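Local coordinates for Adp-ribosyltransferase (PDB 1OJQ), which transfers ADP-ribose from NAD+ to protein substrates, as a mono-ADP-ribosyltransferase of the C3 exoenzyme group, at residues Y136-L141 / E180-R185; S75-S80 / T162-I167; Y84-L89 / L141-A146; L156-G161 / A207-K212; A32-T37 / L172-G177. One frame throughout, in Å; residues are numbered along the deposited sequence.

Contact 1 (Y136-L141 / E180-R185)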
# COMPACT_ATOMS: atom_id res chain seq x y z
N TYR A 136 -7.26 -3.83 4.19
CA TYR A 136 -7.10 -2.65 3.34
C TYR A 136 -5.61 -2.43 3.06
O TYR A 136 -4.77 -2.98 3.77
CB TYR A 136 -7.72 -1.40 4.00
CG TYR A 136 -9.23 -1.59 4.11
CD1 TYR A 136 -10.11 -1.21 3.12
CD2 TYR A 136 -9.74 -2.16 5.28
CE1 TYR A 136 -11.49 -1.40 3.25
CE2 TYR A 136 -11.10 -2.36 5.42
CZ TYR A 136 -11.97 -1.98 4.41
OH TYR A 136 -13.31 -2.19 4.60
N SER A 137 -5.26 -1.64 2.04
CA SER A 137 -3.84 -1.41 1.78
C SER A 137 -3.53 0.08 1.89
O SER A 137 -4.14 0.91 1.18
CB SER A 137 -3.47 -1.88 0.38
OG SER A 137 -3.58 -3.29 0.24
N SER A 138 -2.61 0.41 2.77
CA SER A 138 -2.20 1.80 2.96
C SER A 138 -0.95 2.08 2.13
O SER A 138 0.02 1.36 2.28
CB SER A 138 -1.90 2.07 4.44
OG SER A 138 -3.08 1.78 5.20
N THR A 139 -0.98 3.10 1.28
CA THR A 139 0.09 3.40 0.35
C THR A 139 0.30 4.91 0.36
O THR A 139 -0.49 5.59 1.03
CB THR A 139 -0.23 2.96 -1.09
OG1 THR A 139 -1.26 3.81 -1.64
CG2 THR A 139 -0.78 1.54 -1.12
N GLN A 140 1.30 5.41 -0.36
CA GLN A 140 1.49 6.85 -0.43
C GLN A 140 1.91 7.28 -1.83
O GLN A 140 2.58 6.56 -2.59
CB GLN A 140 2.48 7.35 0.62
CG GLN A 140 3.87 6.78 0.67
CD GLN A 140 4.69 7.17 1.89
OE1 GLN A 140 4.41 8.13 2.62
NE2 GLN A 140 5.76 6.43 2.13
N LEU A 141 1.51 8.51 -2.17
CA LEU A 141 1.89 9.05 -3.49
C LEU A 141 3.36 9.44 -3.58
O LEU A 141 3.96 9.37 -4.65
CB LEU A 141 1.09 10.31 -3.84
CG LEU A 141 -0.32 10.15 -4.39
CD1 LEU A 141 -0.96 11.53 -4.54
CD2 LEU A 141 -0.34 9.38 -5.71
N GLU A 180 -1.09 9.86 1.98
CA GLU A 180 -1.65 8.52 1.96
C GLU A 180 -2.79 8.34 0.96
O GLU A 180 -3.71 9.13 0.83
CB GLU A 180 -2.14 8.11 3.37
CG GLU A 180 -2.63 6.64 3.35
CD GLU A 180 -2.84 6.05 4.72
OE1 GLU A 180 -2.49 6.69 5.74
OE2 GLU A 180 -3.36 4.90 4.79
N VAL A 181 -2.70 7.21 0.25
CA VAL A 181 -3.79 6.72 -0.60
C VAL A 181 -4.27 5.40 -0.00
O VAL A 181 -3.41 4.52 0.22
CB VAL A 181 -3.34 6.53 -2.06
CG1 VAL A 181 -4.36 5.78 -2.88
CG2 VAL A 181 -3.04 7.92 -2.63
N LEU A 182 -5.54 5.26 0.28
CA LEU A 182 -6.08 4.02 0.86
C LEU A 182 -6.71 3.18 -0.23
O LEU A 182 -7.59 3.69 -0.93
CB LEU A 182 -7.07 4.41 1.96
CG LEU A 182 -7.52 3.30 2.90
CD1 LEU A 182 -6.32 2.71 3.63
CD2 LEU A 182 -8.59 3.83 3.84
N LEU A 183 -6.31 1.93 -0.42
CA LEU A 183 -6.88 1.04 -1.43
C LEU A 183 -7.87 0.05 -0.84
O LEU A 183 -7.76 -0.31 0.34
CB LEU A 183 -5.76 0.28 -2.16
CG LEU A 183 -4.61 1.15 -2.72
CD1 LEU A 183 -3.52 0.28 -3.35
CD2 LEU A 183 -5.18 2.16 -3.70
N PRO A 184 -8.83 -0.42 -1.62
CA PRO A 184 -9.82 -1.38 -1.18
C PRO A 184 -9.20 -2.63 -0.58
O PRO A 184 -8.12 -3.07 -0.95
CB PRO A 184 -10.51 -1.82 -2.48
CG PRO A 184 -10.33 -0.67 -3.40
CD PRO A 184 -9.02 -0.03 -3.03
N ARG A 185 -9.96 -3.22 0.34
CA ARG A 185 -9.60 -4.54 0.84
C ARG A 185 -9.60 -5.51 -0.34
O ARG A 185 -10.37 -5.39 -1.29
CB ARG A 185 -10.54 -4.99 1.95
CG ARG A 185 -12.00 -5.18 1.51
CD ARG A 185 -12.84 -5.40 2.77
NE ARG A 185 -14.24 -5.63 2.48
CZ ARG A 185 -14.79 -6.83 2.39
NH1 ARG A 185 -14.03 -7.91 2.59
NH2 ARG A 185 -16.08 -6.97 2.13
O HOH W 1 -6.06 -4.27 0.16
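Antiparallel strands 137-140 and 180-183 are most tightly joined where Thr139 faces Val181. The carbonyl O of Val181 takes two donors from one residue: Thr139 N, 3.0 Å away and nearly along the C=O axis, and Thr139 OG1, 2.9 Å away and above the carbonyl plane. The hydroxyl reaches it because chi1 of 71° puts OG1 in the crowded position between N and the carbonyl carbon. A threonine suits this place, since its CG2 then lies 3.8 Å from CD1 of Leu183 in the buried layer. Val181 N returns a bond of 2.8 Å to Thr139 O.

On the other face, Ser138 OG lies 3.2 Å from Glu180 OE2, at best a weak hydrogen bond. Glu180 and Gln140 bind NAD+, and Ser138-Thr139-Gln140 probably corresponds to the family's Ser-Thr-Ser motif, with glutamine in the third place.

Leu183 N still gives Ser137 O a short, straight bond, but the return bond is weak, and past this pair the strands loosen: on a partly exposed flank a water accepts from Ser137 OG at 2.7 Å and donates to Pro184 O. The far end is well packed, CB of Arg185 lying over the Tyr136 ring, 4.0 Å from its centroid, and both polar tips meeting Asp69.

Strand 180-183 lies between 137-140 and 165-166; Thr139 and Leu141 touch strand 81-87, while Tyr136 packs on helices 41-49 and 59-73.

Contact 2 (S75-S80 / T162-I167)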
# COMPACT_ATOMS: atom_id res chain seq x y z
N SER A 75 -14.32 7.39 -4.71
CA SER A 75 -13.41 8.03 -5.66
C SER A 75 -12.62 6.96 -6.42
O SER A 75 -12.28 5.89 -5.89
CB SER A 75 -12.44 9.02 -5.03
OG SER A 75 -11.79 8.49 -3.88
N VAL A 76 -12.34 7.30 -7.67
CA VAL A 76 -11.46 6.48 -8.48
C VAL A 76 -10.29 7.32 -8.95
O VAL A 76 -10.31 8.55 -8.99
CB VAL A 76 -12.17 5.86 -9.70
CG1 VAL A 76 -13.29 4.94 -9.22
CG2 VAL A 76 -12.69 6.93 -10.65
N THR A 77 -9.19 6.65 -9.30
CA THR A 77 -8.05 7.43 -9.78
C THR A 77 -8.34 8.11 -11.11
O THR A 77 -8.79 7.45 -12.05
CB THR A 77 -6.81 6.52 -9.94
OG1 THR A 77 -7.17 5.43 -10.81
CG2 THR A 77 -6.39 5.92 -8.61
N PRO A 78 -8.10 9.40 -11.21
CA PRO A 78 -8.33 10.09 -12.49
C PRO A 78 -7.22 9.86 -13.51
O PRO A 78 -7.36 10.21 -14.68
CB PRO A 78 -8.34 11.57 -12.05
CG PRO A 78 -7.32 11.59 -10.94
CD PRO A 78 -7.61 10.33 -10.17
N ASP A 79 -6.10 9.28 -13.09
CA ASP A 79 -5.00 8.88 -13.97
C ASP A 79 -4.44 7.54 -13.48
O ASP A 79 -4.57 7.24 -12.30
CB ASP A 79 -3.84 9.86 -13.99
CG ASP A 79 -4.23 11.29 -14.32
OD1 ASP A 79 -4.41 12.12 -13.42
OD2 ASP A 79 -4.38 11.57 -15.53
N SER A 80 -3.79 6.80 -14.37
CA SER A 80 -2.93 5.71 -13.90
C SER A 80 -1.87 6.35 -13.01
O SER A 80 -1.39 7.45 -13.33
CB SER A 80 -2.34 4.98 -15.10
OG SER A 80 -1.24 4.18 -14.76
N THR A 162 -9.39 2.96 -11.11
CA THR A 162 -9.56 2.00 -10.01
C THR A 162 -9.97 2.71 -8.72
O THR A 162 -9.68 3.90 -8.51
CB THR A 162 -8.25 1.19 -9.85
OG1 THR A 162 -8.50 -0.04 -9.17
CG2 THR A 162 -7.22 1.94 -9.01
N LYS A 163 -10.66 1.99 -7.83
CA LYS A 163 -11.10 2.60 -6.58
C LYS A 163 -9.90 2.99 -5.73
O LYS A 163 -8.99 2.17 -5.54
CB LYS A 163 -11.99 1.64 -5.79
CG LYS A 163 -13.35 1.41 -6.43
CD LYS A 163 -14.17 0.43 -5.59
CE LYS A 163 -15.52 0.14 -6.23
NZ LYS A 163 -15.39 -0.33 -7.64
N ALA A 164 -9.88 4.21 -5.22
CA ALA A 164 -8.77 4.64 -4.35
C ALA A 164 -9.17 5.90 -3.58
O ALA A 164 -9.81 6.78 -4.18
CB ALA A 164 -7.53 4.91 -5.18
N ALA A 165 -8.83 6.00 -2.32
CA ALA A 165 -9.15 7.20 -1.55
C ALA A 165 -7.87 7.98 -1.23
O ALA A 165 -6.94 7.41 -0.67
CB ALA A 165 -9.82 6.91 -0.21
N TYR A 166 -7.85 9.26 -1.59
CA TYR A 166 -6.71 10.06 -1.12
C TYR A 166 -7.10 10.66 0.23
O TYR A 166 -8.14 11.33 0.25
CB TYR A 166 -6.35 11.17 -2.07
CG TYR A 166 -5.27 12.13 -1.61
CD1 TYR A 166 -3.92 11.78 -1.69
CD2 TYR A 166 -5.58 13.39 -1.10
CE1 TYR A 166 -2.94 12.67 -1.26
CE2 TYR A 166 -4.60 14.28 -0.69
CZ TYR A 166 -3.27 13.92 -0.77
OH TYR A 166 -2.28 14.78 -0.36
N ILE A 167 -6.28 10.41 1.25
CA ILE A 167 -6.75 10.80 2.56
C ILE A 167 -5.84 11.77 3.28
O ILE A 167 -5.99 11.93 4.50
CB ILE A 167 -6.98 9.53 3.41
CG1 ILE A 167 -5.69 8.79 3.78
CG2 ILE A 167 -7.96 8.59 2.71
CD1 ILE A 167 -5.94 7.63 4.73
O HOH W 2 -10.28 10.48 -2.17
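Ser75 owes its part in this contact to its first torsion. With chi1 at 48°, OG stands between the backbone N and the carbonyl carbon, a crowded position that brings it 2.6 Å from Ala164 O. It donates there within the carbonyl plane, on a lone pair. A water donates to the same OG at 3.0 Å and accepts from Tyr166 N, so a small hydroxyl carries the pairing one step farther than the main chain does. The backbone of Ser75 meets Ala164 as well: Ala164 N points at Ser75 O, 3.0 Å away and nearly straight.

Thr77 repeats the crowded torsion, chi1 55°, but turns its branches to different tasks. OG1 is bonded to Pro159 O, whereas CG2, anti to the carbonyl carbon, rests 3.8 Å from CB of Ala164. Its N-H goes to Thr162 O at 2.9 Å. Thr162 has the other choice: OG1 is anti to the backbone N (chi1 -159°) and bonds to Lys212 N, leaving CG2 facing Thr77 OG1 at 3.9 Å. Between the bonds of Ser75 and Thr77, Val76 is bridged to Lys163; the valine side chain is exposed, its CG1 lying 4.2 Å from Lys163 CA. The lysine NZ bonds to Lys212 O.

Alanine suits position 164, where a methyl fits beside Thr77. Main-chain groups and the Ser75 hydroxyl supply the bonds across the segments, while the threonine hydroxyls tie each side to Pro159 and Lys212. This implies directed polar links from the loop after helix 59-73 to the residues leading into edge strand 165-166, a water reaching the strand itself.

Contact 3 (Y84-L89 / L141-A146)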
# COMPACT_ATOMS: atom_id res chain seq x y z
N TYR A 84 3.26 4.04 -3.29
CA TYR A 84 4.35 3.34 -2.64
C TYR A 84 3.99 2.85 -1.25
O TYR A 84 3.17 3.44 -0.55
CB TYR A 84 5.54 4.30 -2.54
CG TYR A 84 6.03 4.71 -3.91
CD1 TYR A 84 5.49 5.79 -4.61
CD2 TYR A 84 7.06 3.99 -4.51
CE1 TYR A 84 5.98 6.12 -5.87
CE2 TYR A 84 7.55 4.32 -5.75
CZ TYR A 84 7.00 5.39 -6.43
OH TYR A 84 7.50 5.68 -7.68
N ARG A 85 4.65 1.77 -0.85
CA ARG A 85 4.46 1.26 0.51
C ARG A 85 5.83 0.85 1.03
O ARG A 85 6.47 -0.02 0.41
CB ARG A 85 3.51 0.08 0.51
CG ARG A 85 3.03 -0.29 1.91
N LEU A 86 6.26 1.47 2.12
CA LEU A 86 7.60 1.22 2.66
C LEU A 86 7.45 0.07 3.66
O LEU A 86 6.56 0.11 4.51
CB LEU A 86 8.20 2.47 3.27
CG LEU A 86 8.66 3.59 2.34
CD1 LEU A 86 9.37 4.68 3.13
CD2 LEU A 86 9.59 3.10 1.24
N LEU A 87 8.29 -0.96 3.57
CA LEU A 87 8.06 -2.16 4.35
C LEU A 87 9.34 -2.62 5.06
O LEU A 87 10.43 -2.41 4.54
CB LEU A 87 7.59 -3.31 3.44
CG LEU A 87 6.28 -3.03 2.69
CD1 LEU A 87 6.14 -3.92 1.47
CD2 LEU A 87 5.10 -3.19 3.66
N ASN A 88 9.15 -3.28 6.19
CA ASN A 88 10.24 -3.94 6.91
C ASN A 88 10.56 -5.28 6.26
O ASN A 88 9.75 -5.79 5.49
CB ASN A 88 9.86 -4.15 8.39
CG ASN A 88 9.83 -2.81 9.12
OD1 ASN A 88 10.78 -2.06 9.00
ND2 ASN A 88 8.78 -2.49 9.86
N LEU A 89 11.72 -5.87 6.57
CA LEU A 89 12.02 -7.11 5.86
C LEU A 89 11.08 -8.25 6.19
O LEU A 89 11.00 -9.23 5.42
CB LEU A 89 13.45 -7.54 6.18
CG LEU A 89 14.61 -6.72 5.63
CD1 LEU A 89 15.92 -7.36 6.08
CD2 LEU A 89 14.58 -6.59 4.12
N LEU A 141 1.51 8.51 -2.17
CA LEU A 141 1.89 9.05 -3.49
C LEU A 141 3.36 9.44 -3.58
O LEU A 141 3.96 9.37 -4.65
CB LEU A 141 1.09 10.31 -3.84
CG LEU A 141 -0.32 10.15 -4.39
CD1 LEU A 141 -0.96 11.53 -4.54
CD2 LEU A 141 -0.34 9.38 -5.71
N VAL A 142 3.94 9.88 -2.47
CA VAL A 142 5.35 10.27 -2.41
C VAL A 142 6.08 9.31 -1.48
O VAL A 142 5.80 9.23 -0.28
CB VAL A 142 5.55 11.71 -1.94
CG1 VAL A 142 7.02 12.10 -1.90
CG2 VAL A 142 4.77 12.66 -2.86
N SER A 143 7.02 8.55 -2.05
CA SER A 143 7.64 7.49 -1.27
C SER A 143 8.37 8.09 -0.07
O SER A 143 9.18 9.00 -0.28
CB SER A 143 8.63 6.69 -2.13
OG SER A 143 9.23 5.69 -1.32
N GLY A 144 8.11 7.63 1.14
CA GLY A 144 8.77 8.07 2.35
C GLY A 144 8.32 9.38 2.93
O GLY A 144 8.90 9.97 3.86
N ALA A 145 7.22 9.93 2.40
CA ALA A 145 6.71 11.19 2.93
C ALA A 145 6.34 11.03 4.41
O ALA A 145 5.51 10.20 4.75
CB ALA A 145 5.50 11.64 2.13
N ALA A 146 6.98 11.84 5.25
CA ALA A 146 6.67 11.86 6.67
C ALA A 146 7.01 10.53 7.34
O ALA A 146 6.58 10.33 8.49
CB ALA A 146 5.20 12.21 6.87
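Two side chains of strand 81-87, Tyr84 and Leu86, meet the turn at residues 142-145 without any hydrogen bond between the segments. Ser143 CB lies over one face of the Tyr84 ring, 3.7 Å from Tyr84 CG and displaced toward the rim, a CH-pi contact. At the edge of the same ring, near its plane, Leu141 O approaches Tyr84 CD1 to 3.9 Å. Leu86 reaches the turn with both branches: CD1 rests on Gly144 CA at 3.5 Å, and CD2 is 3.7 Å from Ser143 OG.

The next shell fixes these groups. A type II turn, closed by Ala145 N to Val142 O at 3.1 Å, sets Gly144 at a phi of 78°, which suits glycine. Ser143 OG, anti to the backbone N, is hydrogen-bonded to Glu153 OE2 on strand 152-158. Tyr84 OH is held by Asn5, and Leu86 O by Arg150.

Leu86, Arg85 and Asn88 bind NAD+, as does Arg150. The interface is thus largely nonpolar, methylene on ring and methyl on glycine, although a carbonyl O and the serine OG also lie against carbon atoms; with the polar tips of tyrosine and serine tied elsewhere, the turn is fitted to the strand by shape.

Contact 4 (L156-G161 / A207-K212)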
# COMPACT_ATOMS: atom_id res chain seq x y z
N LEU A 156 3.69 0.42 -6.67
CA LEU A 156 2.48 -0.16 -7.25
C LEU A 156 1.85 0.71 -8.32
O LEU A 156 1.45 1.84 -8.03
CB LEU A 156 1.44 -0.38 -6.15
CG LEU A 156 1.84 -1.34 -5.03
CD1 LEU A 156 0.69 -1.42 -4.01
CD2 LEU A 156 2.19 -2.70 -5.57
N GLU A 157 1.76 0.20 -9.54
CA GLU A 157 1.06 0.94 -10.60
C GLU A 157 -0.45 0.74 -10.47
O GLU A 157 -0.92 -0.39 -10.61
CB GLU A 157 1.53 0.48 -11.98
CG GLU A 157 1.08 1.40 -13.11
CD GLU A 157 1.24 0.70 -14.46
OE1 GLU A 157 0.51 1.01 -15.41
OE2 GLU A 157 2.11 -0.17 -14.57
N LEU A 158 -1.22 1.78 -10.22
CA LEU A 158 -2.66 1.67 -10.13
C LEU A 158 -3.30 2.01 -11.48
O LEU A 158 -2.97 3.08 -12.00
CB LEU A 158 -3.24 2.67 -9.12
CG LEU A 158 -2.68 2.62 -7.71
CD1 LEU A 158 -3.43 3.60 -6.82
CD2 LEU A 158 -2.76 1.19 -7.17
N PRO A 159 -4.14 1.17 -12.00
CA PRO A 159 -4.81 1.51 -13.27
C PRO A 159 -5.68 2.75 -13.16
O PRO A 159 -6.25 3.06 -12.11
CB PRO A 159 -5.72 0.30 -13.51
CG PRO A 159 -5.13 -0.82 -12.72
CD PRO A 159 -4.52 -0.17 -11.51
N LYS A 160 -5.80 3.49 -14.26
CA LYS A 160 -6.75 4.60 -14.24
C LYS A 160 -8.15 4.06 -13.97
O LYS A 160 -8.59 3.02 -14.47
CB LYS A 160 -6.65 5.33 -15.57
CG LYS A 160 -7.64 6.46 -15.72
CD LYS A 160 -7.56 7.13 -17.09
CE LYS A 160 -8.58 8.28 -17.09
NZ LYS A 160 -8.27 9.20 -18.22
N GLY A 161 -8.88 4.79 -13.14
CA GLY A 161 -10.26 4.43 -12.87
C GLY A 161 -10.45 3.36 -11.81
O GLY A 161 -11.58 2.90 -11.61
N ALA A 207 5.19 -3.54 -9.06
CA ALA A 207 4.06 -4.42 -9.35
C ALA A 207 2.88 -3.65 -9.95
O ALA A 207 2.77 -2.42 -9.83
CB ALA A 207 3.62 -5.13 -8.07
N VAL A 208 1.98 -4.38 -10.58
CA VAL A 208 0.77 -3.81 -11.16
C VAL A 208 -0.49 -4.28 -10.44
O VAL A 208 -0.72 -5.49 -10.36
CB VAL A 208 0.69 -4.19 -12.65
CG1 VAL A 208 -0.53 -3.54 -13.30
CG2 VAL A 208 1.98 -3.76 -13.31
N VAL A 209 -1.27 -3.33 -9.95
CA VAL A 209 -2.53 -3.65 -9.26
C VAL A 209 -3.65 -3.96 -10.24
O VAL A 209 -3.80 -3.31 -11.28
CB VAL A 209 -2.95 -2.47 -8.36
CG1 VAL A 209 -4.40 -2.56 -7.90
CG2 VAL A 209 -2.05 -2.36 -7.13
N PHE A 210 -4.47 -4.95 -9.94
CA PHE A 210 -5.65 -5.28 -10.73
C PHE A 210 -6.73 -4.23 -10.43
O PHE A 210 -6.96 -3.92 -9.26
CB PHE A 210 -6.18 -6.66 -10.40
CG PHE A 210 -5.43 -7.85 -10.97
CD1 PHE A 210 -4.30 -7.68 -11.75
CD2 PHE A 210 -5.87 -9.14 -10.71
CE1 PHE A 210 -3.62 -8.78 -12.27
CE2 PHE A 210 -5.19 -10.24 -11.22
CZ PHE A 210 -4.05 -10.06 -11.99
N LYS A 211 -7.36 -3.68 -11.45
CA LYS A 211 -8.42 -2.71 -11.21
C LYS A 211 -9.56 -3.31 -10.40
O LYS A 211 -9.99 -4.45 -10.60
CB LYS A 211 -8.96 -2.22 -12.55
CG LYS A 211 -9.99 -1.09 -12.48
CD LYS A 211 -10.06 -0.53 -13.90
CE LYS A 211 -10.48 0.91 -14.01
NZ LYS A 211 -11.16 1.12 -15.32
N LYS A 212 -10.04 -2.48 -9.46
CA LYS A 212 -11.21 -2.80 -8.67
C LYS A 212 -12.25 -1.67 -8.76
O LYS A 212 -13.44 -2.00 -8.63
CB LYS A 212 -10.90 -3.04 -7.19
CG LYS A 212 -10.29 -4.42 -6.96
CD LYS A 212 -9.83 -4.63 -5.53
CE LYS A 212 -10.96 -5.04 -4.60
NZ LYS A 212 -11.68 -6.27 -5.04
OXT LYS A 212 -11.84 -0.49 -8.95
O HOH W 3 -13.32 1.06 -10.39
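Strands 156-158 and 207-209 run parallel, their axes 31° apart in direction and 4.6 Å at closest, with Glu157 giving and taking the bonds: its N donates to Ala207 O at 2.8 Å, nearly along the C=O axis, and its O accepts from Val209 N at 3.0 Å. On one face of the sheet, Leu156 and Ala207 stand together, and CD2 of the leucine lies 3.8 Å from the alanine CB, whose small size leaves place for the branch. Val209 leans toward the first strand with CG2, anti to the carbonyl carbon, which touches Leu158 CD2 at 3.6 Å as well as CB of Leu156. Leu158 and Val209 lie side by side and point the same way, and branched aliphatic groups suit a buried seam.

On the other face Glu157 is extended alongside Val208, its OE2 near the valine CG2 at 3.8 Å; both belong to the less buried side. Farther along, Pro159 ends the strand pairing: having no N-H to give, it sets its ring against the backbone instead, CG being 3.2 Å from Val209 O. Gly161 adopts a positive phi of 83°, which suits a residue without CB, and a water donates both to Gly161 O at 2.8 Å and to the C-terminal OXT of Lys212.

This parallel pair joins inner strands of the five-stranded mixed sheet of the ADP-ribosyltransferase fold. Strand 152-158 is flanked by 81-87, where Leu156 and Leu158 pack on Val83, and 203-209 by 187-196, whose Tyr189 touches Leu156, Ala207 and Val209.

Contact 5 (A32-T37 / L172-G177)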
# COMPACT_ATOMS: atom_id res chain seq x y z
N ALA A 32 -14.82 7.30 9.45
CA ALA A 32 -14.32 5.98 9.12
C ALA A 32 -12.86 6.03 8.72
O ALA A 32 -12.08 5.21 9.18
CB ALA A 32 -15.08 5.38 7.94
N ILE A 33 -12.53 6.97 7.82
CA ILE A 33 -11.13 7.01 7.39
C ILE A 33 -10.25 7.38 8.58
O ILE A 33 -9.20 6.75 8.81
CB ILE A 33 -10.91 8.02 6.25
CG1 ILE A 33 -11.68 7.64 4.98
CG2 ILE A 33 -9.44 8.26 5.96
CD1 ILE A 33 -11.84 8.83 4.03
N TYR A 34 -10.64 8.38 9.36
CA TYR A 34 -9.79 8.82 10.47
C TYR A 34 -9.56 7.67 11.43
O TYR A 34 -8.43 7.37 11.82
CB TYR A 34 -10.38 10.03 11.21
CG TYR A 34 -9.38 10.65 12.16
CD1 TYR A 34 -8.54 11.68 11.73
CD2 TYR A 34 -9.25 10.22 13.47
CE1 TYR A 34 -7.61 12.27 12.56
CE2 TYR A 34 -8.33 10.80 14.32
CZ TYR A 34 -7.51 11.82 13.87
OH TYR A 34 -6.61 12.39 14.73
N ASN A 35 -10.63 7.02 11.86
CA ASN A 35 -10.50 5.91 12.81
C ASN A 35 -9.62 4.79 12.26
O ASN A 35 -8.87 4.17 13.01
CB ASN A 35 -11.86 5.36 13.22
CG ASN A 35 -12.57 6.30 14.18
OD1 ASN A 35 -11.95 7.12 14.86
ND2 ASN A 35 -13.89 6.18 14.21
N TYR A 36 -9.70 4.52 10.96
CA TYR A 36 -8.82 3.51 10.37
C TYR A 36 -7.36 3.91 10.54
O TYR A 36 -6.53 3.08 10.93
CB TYR A 36 -9.20 3.24 8.89
CG TYR A 36 -8.33 2.10 8.37
CD1 TYR A 36 -8.72 0.79 8.63
CD2 TYR A 36 -7.16 2.32 7.67
CE1 TYR A 36 -7.94 -0.27 8.17
CE2 TYR A 36 -6.37 1.27 7.22
CZ TYR A 36 -6.77 -0.02 7.47
OH TYR A 36 -5.99 -1.07 7.03
N THR A 37 -7.03 5.15 10.21
CA THR A 37 -5.64 5.61 10.31
C THR A 37 -5.12 5.56 11.74
O THR A 37 -3.92 5.32 11.90
CB THR A 37 -5.42 7.04 9.78
OG1 THR A 37 -6.06 8.00 10.64
CG2 THR A 37 -5.99 7.19 8.38
N LEU A 172 -9.14 13.77 8.00
CA LEU A 172 -9.24 12.41 7.52
C LEU A 172 -8.16 11.48 8.10
O LEU A 172 -8.41 10.28 8.17
CB LEU A 172 -9.12 12.32 5.99
CG LEU A 172 -10.14 13.11 5.17
CD1 LEU A 172 -9.90 12.89 3.68
CD2 LEU A 172 -11.56 12.74 5.57
N THR A 173 -6.98 12.01 8.46
CA THR A 173 -5.91 11.11 8.92
C THR A 173 -5.25 11.55 10.22
O THR A 173 -5.01 12.74 10.42
CB THR A 173 -4.83 10.93 7.83
OG1 THR A 173 -3.83 10.02 8.33
CG2 THR A 173 -4.12 12.22 7.50
N ALA A 174 -4.97 10.58 11.09
CA ALA A 174 -4.25 10.82 12.34
C ALA A 174 -2.76 11.02 12.07
O ALA A 174 -1.99 11.39 12.97
CB ALA A 174 -4.48 9.67 13.31
N TYR A 175 -2.37 10.78 10.81
CA TYR A 175 -0.97 10.86 10.40
C TYR A 175 -0.76 11.71 9.16
O TYR A 175 -0.39 11.17 8.12
CB TYR A 175 -0.45 9.43 10.12
CG TYR A 175 -0.33 8.65 11.41
CD1 TYR A 175 -1.44 8.00 11.94
CD2 TYR A 175 0.87 8.59 12.09
CE1 TYR A 175 -1.38 7.28 13.12
CE2 TYR A 175 0.95 7.88 13.28
CZ TYR A 175 -0.16 7.23 13.78
OH TYR A 175 -0.07 6.53 14.95
N PRO A 176 -1.01 13.01 9.29
CA PRO A 176 -0.92 13.93 8.15
C PRO A 176 0.48 14.00 7.57
O PRO A 176 1.48 13.82 8.26
CB PRO A 176 -1.28 15.30 8.73
CG PRO A 176 -1.11 15.15 10.20
CD PRO A 176 -1.41 13.71 10.53
N GLY A 177 0.54 14.27 6.26
CA GLY A 177 1.82 14.49 5.63
C GLY A 177 2.38 13.26 4.95
O GLY A 177 3.39 13.37 4.26
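Thr37 points its CB toward the loop 172-177, and each atom of its side chain finds a partner. CB itself lies 3.7 Å from Thr173 OG1. CG2, anti to the carbonyl carbon, leads inward and touches the same Thr173 OG1 as well as Leu172 O, the latter at 3.9 Å. The tip, OG1, sits between N and carbonyl carbon (chi1 68°) and works both ways: it donates to Tyr34 O one helical turn back at 2.7 Å, on a lone pair, and accepts from Ala174 N at 2.8 Å along an almost straight line of 171°. A threonine suits this spot because a short branched side chain can serve a helix carbonyl and a loop N-H while offering a methyl for packing.

Thr37 binds NAD+, and the loop after strand 165-166 runs on to Glu180, another NAD+-binding residue, a position consistent with the ADP-ribosylating turn-turn loop of this toxin family. Thr173 OG1 shapes the loop by accepting from Tyr175 N at 3.0 Å, an ST turn.

Tyr34 lies along the loop: its CG is anti to the backbone N (chi1 -168°), so that CE1 comes 3.4 Å from Thr173 C and CZ stands 3.8 Å from Ala174 CB. The ring thus meets both the Thr173-Ala174 peptide and the alanine methyl. Deeper in, Ile33 sets CG2 against Leu172 CB at 4.1 Å, where Ile167 also packs on the isoleucine. On the outer side the ring of Tyr175 passes near the Thr37 carbonyl oxygen.

Overall arrangement
The first segments come in the order contact 5, contact 2, contact 3, contact 1, contact 4, and contacts 2 and 3 lie inside the long loop closed by contact 5. Contact 1 is nearest the middle, its centre about 10 to 12 Å from each of the others. It shares the three-stranded antiparallel sheet with contact 2 and Leu141 with contact 3. Contact 4 pairs two strands of the five-stranded mixed sheet, and contact 3 sets a loop against its edge strand 81-87. Contacts 4 and 5 are farthest apart, centres about 23 Å. NAD+-binding residues come from helix 27-38 (Thr37), the mixed sheet (Arg85, Leu86) and the antiparallel sheet (Gln140, Glu180).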